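Peroxiredoxin (Akkermansia muciniphila, PDB 6KHX) probably reduces hydrogen peroxide and organic hydroperoxides through a redox-active cysteine, as a typical 2-Cys peroxiredoxin assembled from ten chains. Local coordinates at residues 70-81 / 99-110; 133-141 / 152-161. All coordinates share one frame; numbering follows the deposited sequence.

Contact 1: 70-81 / 99-110; sequences VVGCSTDSEFSH and YPIVSDINKTIS
Ser103 OG donates to Asp76 O at 2.7 Å, pinning the loop that leaves strand 68-74 to the neighbouring strand. OG stands opposite its own backbone N (chi1 169°), which sets the hydroxyl against Asp76 O. Parallel strand pairing adds a run of backbone bonds: Val102 N reaches Gly72 O at 2.7 Å, Asp104 N reaches Ser74 O at 2.8 Å, and Gly72 N bonds to Pro100 O. Val102 O takes a weak bond from Ser74 N and a further hydrogen bond from His81 NE2 at 3.1 Å, which arrives from above the carbonyl plane; ND1 of the same ring bonds to Asp44. The carboxylate of Asp104 receives Ile109 N on OD1, and both Ser110 N and Ser110 OG on OD2. With an alanine in place of Asp104, Ile109 N and Ser110 N would probably lose their acceptor and Ser110 OG would be set free to turn. Packing completes the contact. Ile101 CG2 lies over one face of the His81 ring, Val70 CG1 sits 4.0 Å over the centre of the Tyr99 ring, and Val71 CG1 meets Val102 CG2. Strand 68-74, helix 78-85 and strand 101-103 thus form a beta-alpha-beta crossover of the thioredoxin fold.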
# COMPACT_ATOMS: atom_id res chain seq x y z
N VAL B 70 -14.62 46.39 -3.30
CA VAL B 70 -15.23 45.70 -2.17
C VAL B 70 -16.09 44.57 -2.73
O VAL B 70 -16.94 44.80 -3.60
CB VAL B 70 -16.06 46.67 -1.32
CG1 VAL B 70 -16.81 45.92 -0.23
CG2 VAL B 70 -15.17 47.73 -0.72
N VAL B 71 -15.86 43.36 -2.23
CA VAL B 71 -16.58 42.17 -2.70
C VAL B 71 -17.04 41.39 -1.47
O VAL B 71 -16.22 41.04 -0.62
CB VAL B 71 -15.71 41.28 -3.60
CG1 VAL B 71 -16.51 40.08 -4.10
CG2 VAL B 71 -15.14 42.06 -4.78
N GLY B 72 -18.35 41.14 -1.39
CA GLY B 72 -18.90 40.27 -0.37
C GLY B 72 -19.21 38.89 -0.92
O GLY B 72 -19.37 38.69 -2.12
N CYS B 73 -19.32 37.92 -0.01
CA CYS B 73 -19.54 36.54 -0.42
C CYS B 73 -20.18 35.76 0.71
O CYS B 73 -19.77 35.87 1.87
CB CYS B 73 -18.22 35.88 -0.82
SG CYS B 73 -18.40 34.16 -1.32
N SER B 74 -21.17 34.94 0.35
CA SER B 74 -21.73 33.93 1.24
C SER B 74 -22.06 32.70 0.40
O SER B 74 -22.05 32.76 -0.83
CB SER B 74 -22.98 34.42 1.98
OG SER B 74 -24.14 34.25 1.17
N THR B 75 -22.38 31.60 1.08
CA THR B 75 -22.71 30.36 0.39
C THR B 75 -24.17 30.29 -0.03
O THR B 75 -24.63 29.22 -0.43
CB THR B 75 -22.35 29.14 1.25
OG1 THR B 75 -23.06 29.17 2.49
CG2 THR B 75 -20.86 29.09 1.51
N ASP B 76 -24.91 31.40 0.06
CA ASP B 76 -26.26 31.47 -0.48
C ASP B 76 -26.21 31.63 -2.00
O ASP B 76 -25.20 32.02 -2.59
CB ASP B 76 -27.02 32.65 0.13
CG ASP B 76 -27.11 32.55 1.63
OD1 ASP B 76 -27.81 31.64 2.13
OD2 ASP B 76 -26.46 33.36 2.31
N SER B 77 -27.33 31.32 -2.64
CA SER B 77 -27.43 31.42 -4.09
C SER B 77 -27.47 32.88 -4.54
O SER B 77 -27.73 33.81 -3.76
CB SER B 77 -28.67 30.69 -4.60
OG SER B 77 -29.81 31.53 -4.52
N GLU B 78 -27.22 33.08 -5.83
CA GLU B 78 -27.33 34.41 -6.42
C GLU B 78 -28.76 34.92 -6.36
O GLU B 78 -28.99 36.14 -6.34
CB GLU B 78 -26.82 34.40 -7.86
CG GLU B 78 -27.69 33.63 -8.87
CD GLU B 78 -27.48 32.11 -8.84
OE1 GLU B 78 -26.91 31.59 -7.86
OE2 GLU B 78 -27.89 31.44 -9.81
N PHE B 79 -29.74 34.02 -6.35
CA PHE B 79 -31.14 34.43 -6.26
C PHE B 79 -31.52 34.89 -4.85
O PHE B 79 -32.31 35.83 -4.70
CB PHE B 79 -32.06 33.31 -6.74
CG PHE B 79 -32.09 33.17 -8.23
CD1 PHE B 79 -31.16 32.40 -8.90
CD2 PHE B 79 -33.06 33.82 -8.97
CE1 PHE B 79 -31.19 32.28 -10.28
CE2 PHE B 79 -33.10 33.71 -10.35
CZ PHE B 79 -32.17 32.94 -11.00
N SER B 80 -30.97 34.27 -3.81
CA SER B 80 -31.17 34.82 -2.47
C SER B 80 -30.53 36.20 -2.35
O SER B 80 -31.12 37.12 -1.77
CB SER B 80 -30.63 33.87 -1.42
OG SER B 80 -31.40 32.69 -1.38
N HIS B 81 -29.31 36.36 -2.89
CA HIS B 81 -28.67 37.67 -2.90
C HIS B 81 -29.54 38.70 -3.62
O HIS B 81 -29.77 39.81 -3.11
CB HIS B 81 -27.31 37.58 -3.59
CG HIS B 81 -26.29 36.78 -2.84
ND1 HIS B 81 -26.51 36.28 -1.58
CD2 HIS B 81 -25.04 36.37 -3.19
CE1 HIS B 81 -25.44 35.62 -1.17
NE2 HIS B 81 -24.54 35.66 -2.14
N TYR B 99 -22.13 46.94 -4.75
CA TYR B 99 -20.89 46.24 -5.06
C TYR B 99 -21.17 44.75 -5.25
O TYR B 99 -22.25 44.26 -4.91
CB TYR B 99 -19.85 46.49 -3.96
CG TYR B 99 -20.30 46.10 -2.58
CD1 TYR B 99 -20.17 44.79 -2.13
CD2 TYR B 99 -20.85 47.04 -1.72
CE1 TYR B 99 -20.58 44.42 -0.87
CE2 TYR B 99 -21.25 46.68 -0.45
CZ TYR B 99 -21.12 45.38 -0.03
OH TYR B 99 -21.53 45.02 1.23
N PRO B 100 -20.22 44.00 -5.82
CA PRO B 100 -20.49 42.58 -6.12
C PRO B 100 -20.69 41.76 -4.85
O PRO B 100 -19.91 41.86 -3.90
CB PRO B 100 -19.25 42.13 -6.89
CG PRO B 100 -18.64 43.38 -7.41
CD PRO B 100 -18.92 44.41 -6.36
N ILE B 101 -21.74 40.94 -4.86
CA ILE B 101 -21.99 39.95 -3.81
C ILE B 101 -21.94 38.59 -4.48
O ILE B 101 -22.84 38.23 -5.24
CB ILE B 101 -23.32 40.18 -3.10
CG1 ILE B 101 -23.45 41.65 -2.68
CG2 ILE B 101 -23.43 39.23 -1.91
CD1 ILE B 101 -24.80 42.01 -2.07
N VAL B 102 -20.87 37.83 -4.20
CA VAL B 102 -20.60 36.57 -4.87
C VAL B 102 -21.43 35.46 -4.23
O VAL B 102 -21.59 35.41 -3.01
CB VAL B 102 -19.10 36.24 -4.80
CG1 VAL B 102 -18.80 34.88 -5.44
CG2 VAL B 102 -18.30 37.34 -5.46
N SER B 103 -21.93 34.55 -5.06
CA SER B 103 -22.63 33.36 -4.58
C SER B 103 -21.65 32.18 -4.56
O SER B 103 -21.32 31.63 -5.61
CB SER B 103 -23.84 33.06 -5.46
OG SER B 103 -24.37 31.78 -5.16
N ASP B 104 -21.21 31.79 -3.36
CA ASP B 104 -20.36 30.61 -3.19
C ASP B 104 -21.23 29.37 -3.01
O ASP B 104 -21.20 28.67 -2.00
CB ASP B 104 -19.42 30.81 -1.99
CG ASP B 104 -18.46 29.63 -1.79
OD1 ASP B 104 -18.22 28.86 -2.75
OD2 ASP B 104 -17.95 29.47 -0.67
N ILE B 105 -22.00 29.10 -4.07
CA ILE B 105 -23.09 28.13 -3.97
C ILE B 105 -22.57 26.71 -3.73
O ILE B 105 -23.27 25.88 -3.13
CB ILE B 105 -23.96 28.21 -5.24
CG1 ILE B 105 -25.30 27.49 -5.04
CG2 ILE B 105 -23.21 27.66 -6.44
CD1 ILE B 105 -26.38 27.98 -5.97
N ASN B 106 -21.34 26.41 -4.16
CA ASN B 106 -20.74 25.10 -3.95
C ASN B 106 -19.91 25.02 -2.68
O ASN B 106 -19.42 23.93 -2.35
CB ASN B 106 -19.86 24.72 -5.14
CG ASN B 106 -20.65 24.49 -6.40
OD1 ASN B 106 -21.81 24.09 -6.36
ND2 ASN B 106 -20.03 24.76 -7.54
N LYS B 107 -19.75 26.13 -1.96
CA LYS B 107 -18.94 26.25 -0.75
C LYS B 107 -17.45 26.06 -1.02
O LYS B 107 -16.67 25.95 -0.06
CB LYS B 107 -19.38 25.26 0.34
CG LYS B 107 -20.88 25.28 0.58
CD LYS B 107 -21.26 24.42 1.75
CE LYS B 107 -22.76 24.29 1.85
NZ LYS B 107 -23.40 25.57 2.27
N THR B 108 -17.02 26.01 -2.28
CA THR B 108 -15.60 25.81 -2.57
C THR B 108 -14.77 27.06 -2.28
O THR B 108 -13.61 26.95 -1.89
CB THR B 108 -15.41 25.36 -4.02
OG1 THR B 108 -15.99 26.32 -4.91
CG2 THR B 108 -16.06 24.00 -4.27
N ILE B 109 -15.34 28.26 -2.48
CA ILE B 109 -14.59 29.48 -2.19
C ILE B 109 -14.34 29.60 -0.69
O ILE B 109 -13.21 29.86 -0.25
CB ILE B 109 -15.35 30.71 -2.72
CG1 ILE B 109 -15.72 30.53 -4.19
CG2 ILE B 109 -14.49 31.95 -2.57
CD1 ILE B 109 -16.59 31.65 -4.72
N SER B 110 -15.39 29.40 0.11
CA SER B 110 -15.24 29.46 1.56
C SER B 110 -14.25 28.41 2.04
O SER B 110 -13.48 28.66 2.97
CB SER B 110 -16.60 29.27 2.22
OG SER B 110 -17.54 30.21 1.74
O HOH W 1 -24.11 26.34 -0.10

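Contact 2: 133-141 / 152-161; sequences ELIAYRGLF and QLINDFPLGR
Two arginines, Arg138 and Arg161, pack together and share a single carboxylate, that of Glu52, which forms a salt bridge to each and probably offsets their like charges. The guanidinium of Arg161 lays its face over Arg138 CB, with CZ 3.5 Å from it, and the two guanidinium planes stand 61° apart. Arg138 runs extended from CG to NE, which carries its head along the type I turn from Asp156 to Leu159; NH2 bonds to Phe157 O at 2.9 Å, exactly in the guanidinium plane, while the NE bond to the same oxygen is doubtfully short. Arg138, which also touches Cys49, probably corresponds to the active-site arginine of peroxiredoxins, with Glu52 and Phe157 O positioning it. Asn155 ND2 bonds to Leu159 O. From the same turn, the Phe157 ring forms an offset stack with that of Tyr137, centroids 4.2 Å apart and planes at 24°. The backbones pair as an antiparallel hairpin, Asn155 N to Arg138 O at 2.9 Å and Leu140 N to Leu153 O at 2.7 Å. Strand 138-143 is flanked on its other side by strand 35-40, Leu140 and Arg138 touch helix 48-58, and strand 149-155 continues the sheet into a neighbouring subunit.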
# COMPACT_ATOMS: atom_id res chain seq x y z
N GLU B 133 -23.11 23.64 10.59
CA GLU B 133 -23.54 24.17 9.30
C GLU B 133 -22.32 24.53 8.47
O GLU B 133 -21.40 25.19 8.97
CB GLU B 133 -24.43 25.39 9.50
CG GLU B 133 -25.82 25.08 10.00
CD GLU B 133 -26.64 26.33 10.18
OE1 GLU B 133 -26.26 27.18 11.02
OE2 GLU B 133 -27.66 26.48 9.48
N LEU B 134 -22.30 24.10 7.21
CA LEU B 134 -21.24 24.49 6.29
C LEU B 134 -21.60 25.86 5.72
O LEU B 134 -22.07 26.00 4.59
CB LEU B 134 -21.07 23.44 5.19
CG LEU B 134 -20.70 22.02 5.65
CD1 LEU B 134 -20.73 21.07 4.47
CD2 LEU B 134 -19.33 22.00 6.32
N ILE B 135 -21.39 26.88 6.55
CA ILE B 135 -21.56 28.28 6.17
C ILE B 135 -20.29 29.03 6.55
O ILE B 135 -19.47 28.55 7.34
CB ILE B 135 -22.79 28.94 6.84
CG1 ILE B 135 -22.67 28.87 8.36
CG2 ILE B 135 -24.08 28.28 6.39
CD1 ILE B 135 -23.90 29.39 9.08
N ALA B 136 -20.12 30.21 5.96
CA ALA B 136 -18.89 30.97 6.14
C ALA B 136 -18.93 31.80 7.42
O ALA B 136 -19.95 32.42 7.75
CB ALA B 136 -18.66 31.89 4.94
N TYR B 137 -17.81 31.81 8.13
CA TYR B 137 -17.60 32.74 9.23
C TYR B 137 -17.35 34.15 8.68
O TYR B 137 -17.18 34.35 7.47
CB TYR B 137 -16.43 32.30 10.10
CG TYR B 137 -16.76 31.28 11.17
CD1 TYR B 137 -17.60 31.61 12.24
CD2 TYR B 137 -16.22 30.00 11.13
CE1 TYR B 137 -17.90 30.68 13.23
CE2 TYR B 137 -16.51 29.07 12.12
CZ TYR B 137 -17.35 29.41 13.16
OH TYR B 137 -17.65 28.50 14.15
N ARG B 138 -17.30 35.13 9.59
CA ARG B 138 -17.11 36.53 9.19
C ARG B 138 -15.63 36.73 8.86
O ARG B 138 -14.82 37.17 9.68
CB ARG B 138 -17.60 37.47 10.28
CG ARG B 138 -19.08 37.32 10.52
CD ARG B 138 -19.69 38.38 11.40
NE ARG B 138 -20.99 37.92 11.83
CZ ARG B 138 -22.09 37.93 11.08
NH1 ARG B 138 -22.05 38.41 9.84
NH2 ARG B 138 -23.22 37.45 11.57
N GLY B 139 -15.29 36.41 7.62
CA GLY B 139 -13.90 36.40 7.18
C GLY B 139 -13.59 37.60 6.30
O GLY B 139 -14.41 37.97 5.47
N LEU B 140 -12.41 38.17 6.45
CA LEU B 140 -12.06 39.34 5.65
C LEU B 140 -10.62 39.22 5.17
O LEU B 140 -9.74 38.83 5.94
CB LEU B 140 -12.27 40.65 6.42
CG LEU B 140 -11.98 41.94 5.64
CD1 LEU B 140 -13.00 43.02 5.95
CD2 LEU B 140 -10.56 42.44 5.91
N PHE B 141 -10.40 39.55 3.90
CA PHE B 141 -9.09 39.44 3.27
C PHE B 141 -8.77 40.72 2.51
O PHE B 141 -9.62 41.26 1.79
CB PHE B 141 -9.00 38.24 2.31
CG PHE B 141 -9.33 36.93 2.95
CD1 PHE B 141 -10.65 36.54 3.13
CD2 PHE B 141 -8.32 36.09 3.40
CE1 PHE B 141 -10.95 35.34 3.73
CE2 PHE B 141 -8.62 34.89 4.00
CZ PHE B 141 -9.94 34.52 4.17
N GLN B 152 -5.60 39.14 6.78
CA GLN B 152 -6.82 38.36 6.91
C GLN B 152 -7.28 38.39 8.36
O GLN B 152 -6.48 38.50 9.29
CB GLN B 152 -6.64 36.91 6.45
CG GLN B 152 -5.66 36.10 7.26
CD GLN B 152 -5.68 34.63 6.88
OE1 GLN B 152 -4.85 34.17 6.08
NE2 GLN B 152 -6.65 33.89 7.41
N LEU B 153 -8.60 38.25 8.52
CA LEU B 153 -9.28 38.41 9.80
C LEU B 153 -10.54 37.56 9.76
O LEU B 153 -11.27 37.58 8.77
CB LEU B 153 -9.63 39.89 10.03
CG LEU B 153 -10.62 40.40 11.07
CD1 LEU B 153 -10.31 41.85 11.36
CD2 LEU B 153 -12.07 40.27 10.62
N ILE B 154 -10.79 36.82 10.84
CA ILE B 154 -12.00 36.00 10.95
C ILE B 154 -12.63 36.23 12.32
O ILE B 154 -11.96 36.11 13.35
CB ILE B 154 -11.72 34.50 10.75
CG1 ILE B 154 -10.87 34.25 9.51
CG2 ILE B 154 -13.03 33.74 10.66
CD1 ILE B 154 -10.50 32.81 9.33
N ASN B 155 -13.92 36.54 12.32
CA ASN B 155 -14.69 36.73 13.54
C ASN B 155 -15.75 35.65 13.68
O ASN B 155 -16.29 35.15 12.69
CB ASN B 155 -15.36 38.11 13.56
CG ASN B 155 -14.41 39.22 13.94
OD1 ASN B 155 -13.21 38.99 14.14
ND2 ASN B 155 -14.94 40.43 14.06
N ASP B 156 -16.02 35.29 14.93
CA ASP B 156 -17.16 34.43 15.23
C ASP B 156 -18.46 35.11 14.78
O ASP B 156 -18.53 36.32 14.59
CB ASP B 156 -17.20 34.11 16.72
CG ASP B 156 -18.11 32.96 17.05
OD1 ASP B 156 -18.73 32.40 16.11
OD2 ASP B 156 -18.21 32.60 18.24
N PHE B 157 -19.50 34.29 14.63
CA PHE B 157 -20.78 34.74 14.08
C PHE B 157 -21.34 36.01 14.71
O PHE B 157 -21.75 36.91 13.96
CB PHE B 157 -21.78 33.58 14.20
CG PHE B 157 -21.47 32.41 13.29
CD1 PHE B 157 -21.16 32.61 11.95
CD2 PHE B 157 -21.46 31.11 13.79
CE1 PHE B 157 -20.87 31.53 11.13
CE2 PHE B 157 -21.17 30.04 12.97
CZ PHE B 157 -20.88 30.25 11.63
N PRO B 158 -21.39 36.18 16.04
CA PRO B 158 -22.05 37.38 16.59
C PRO B 158 -21.21 38.65 16.63
O PRO B 158 -21.71 39.68 17.08
CB PRO B 158 -22.44 36.94 18.01
CG PRO B 158 -21.57 35.77 18.33
CD PRO B 158 -20.85 35.32 17.10
N LEU B 159 -19.97 38.64 16.14
CA LEU B 159 -19.07 39.78 16.29
C LEU B 159 -18.88 40.45 14.93
O LEU B 159 -18.05 40.02 14.13
CB LEU B 159 -17.73 39.32 16.86
CG LEU B 159 -17.83 38.45 18.11
CD1 LEU B 159 -16.45 38.08 18.65
CD2 LEU B 159 -18.62 39.21 19.17
N GLY B 160 -19.65 41.51 14.70
CA GLY B 160 -19.51 42.26 13.46
C GLY B 160 -18.14 42.90 13.32
O GLY B 160 -17.44 43.17 14.29
N ARG B 161 -17.77 43.15 12.08
CA ARG B 161 -16.43 43.65 11.79
C ARG B 161 -16.43 45.18 11.84
O ARG B 161 -17.42 45.81 12.19
CB ARG B 161 -15.95 43.09 10.45
CG ARG B 161 -15.57 41.63 10.53
CD ARG B 161 -15.59 40.95 9.18
NE ARG B 161 -16.97 40.67 8.76
CZ ARG B 161 -17.28 39.88 7.74
NH1 ARG B 161 -16.32 39.28 7.05
NH2 ARG B 161 -18.56 39.68 7.42

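Contacts 1 and 2 belong to one sheet, their centres 14 Å apart, with strand 35-40 between strands 68-74 and 138-143. They meet where their loops converge: Lys107 NZ lies 2.7 Å from Leu134 O, a probable hydrogen bond, and Ser110 OG packs 3.8 Å from Ala136 CB. A bound calcium ion is about 5 Å from the side chain of Lys107 and about 12 Å from that of Ala136. Arg138 of contact 2 touches Cys49, probably the peroxidatic cysteine by its place in the family motif. Both contacts reach one neighbouring subunit, where Asn106 and Leu134 pair between chains, whereas contact 2 also extends the sheet into another neighbouring subunit, consistent with the two interface types of decameric peroxiredoxins.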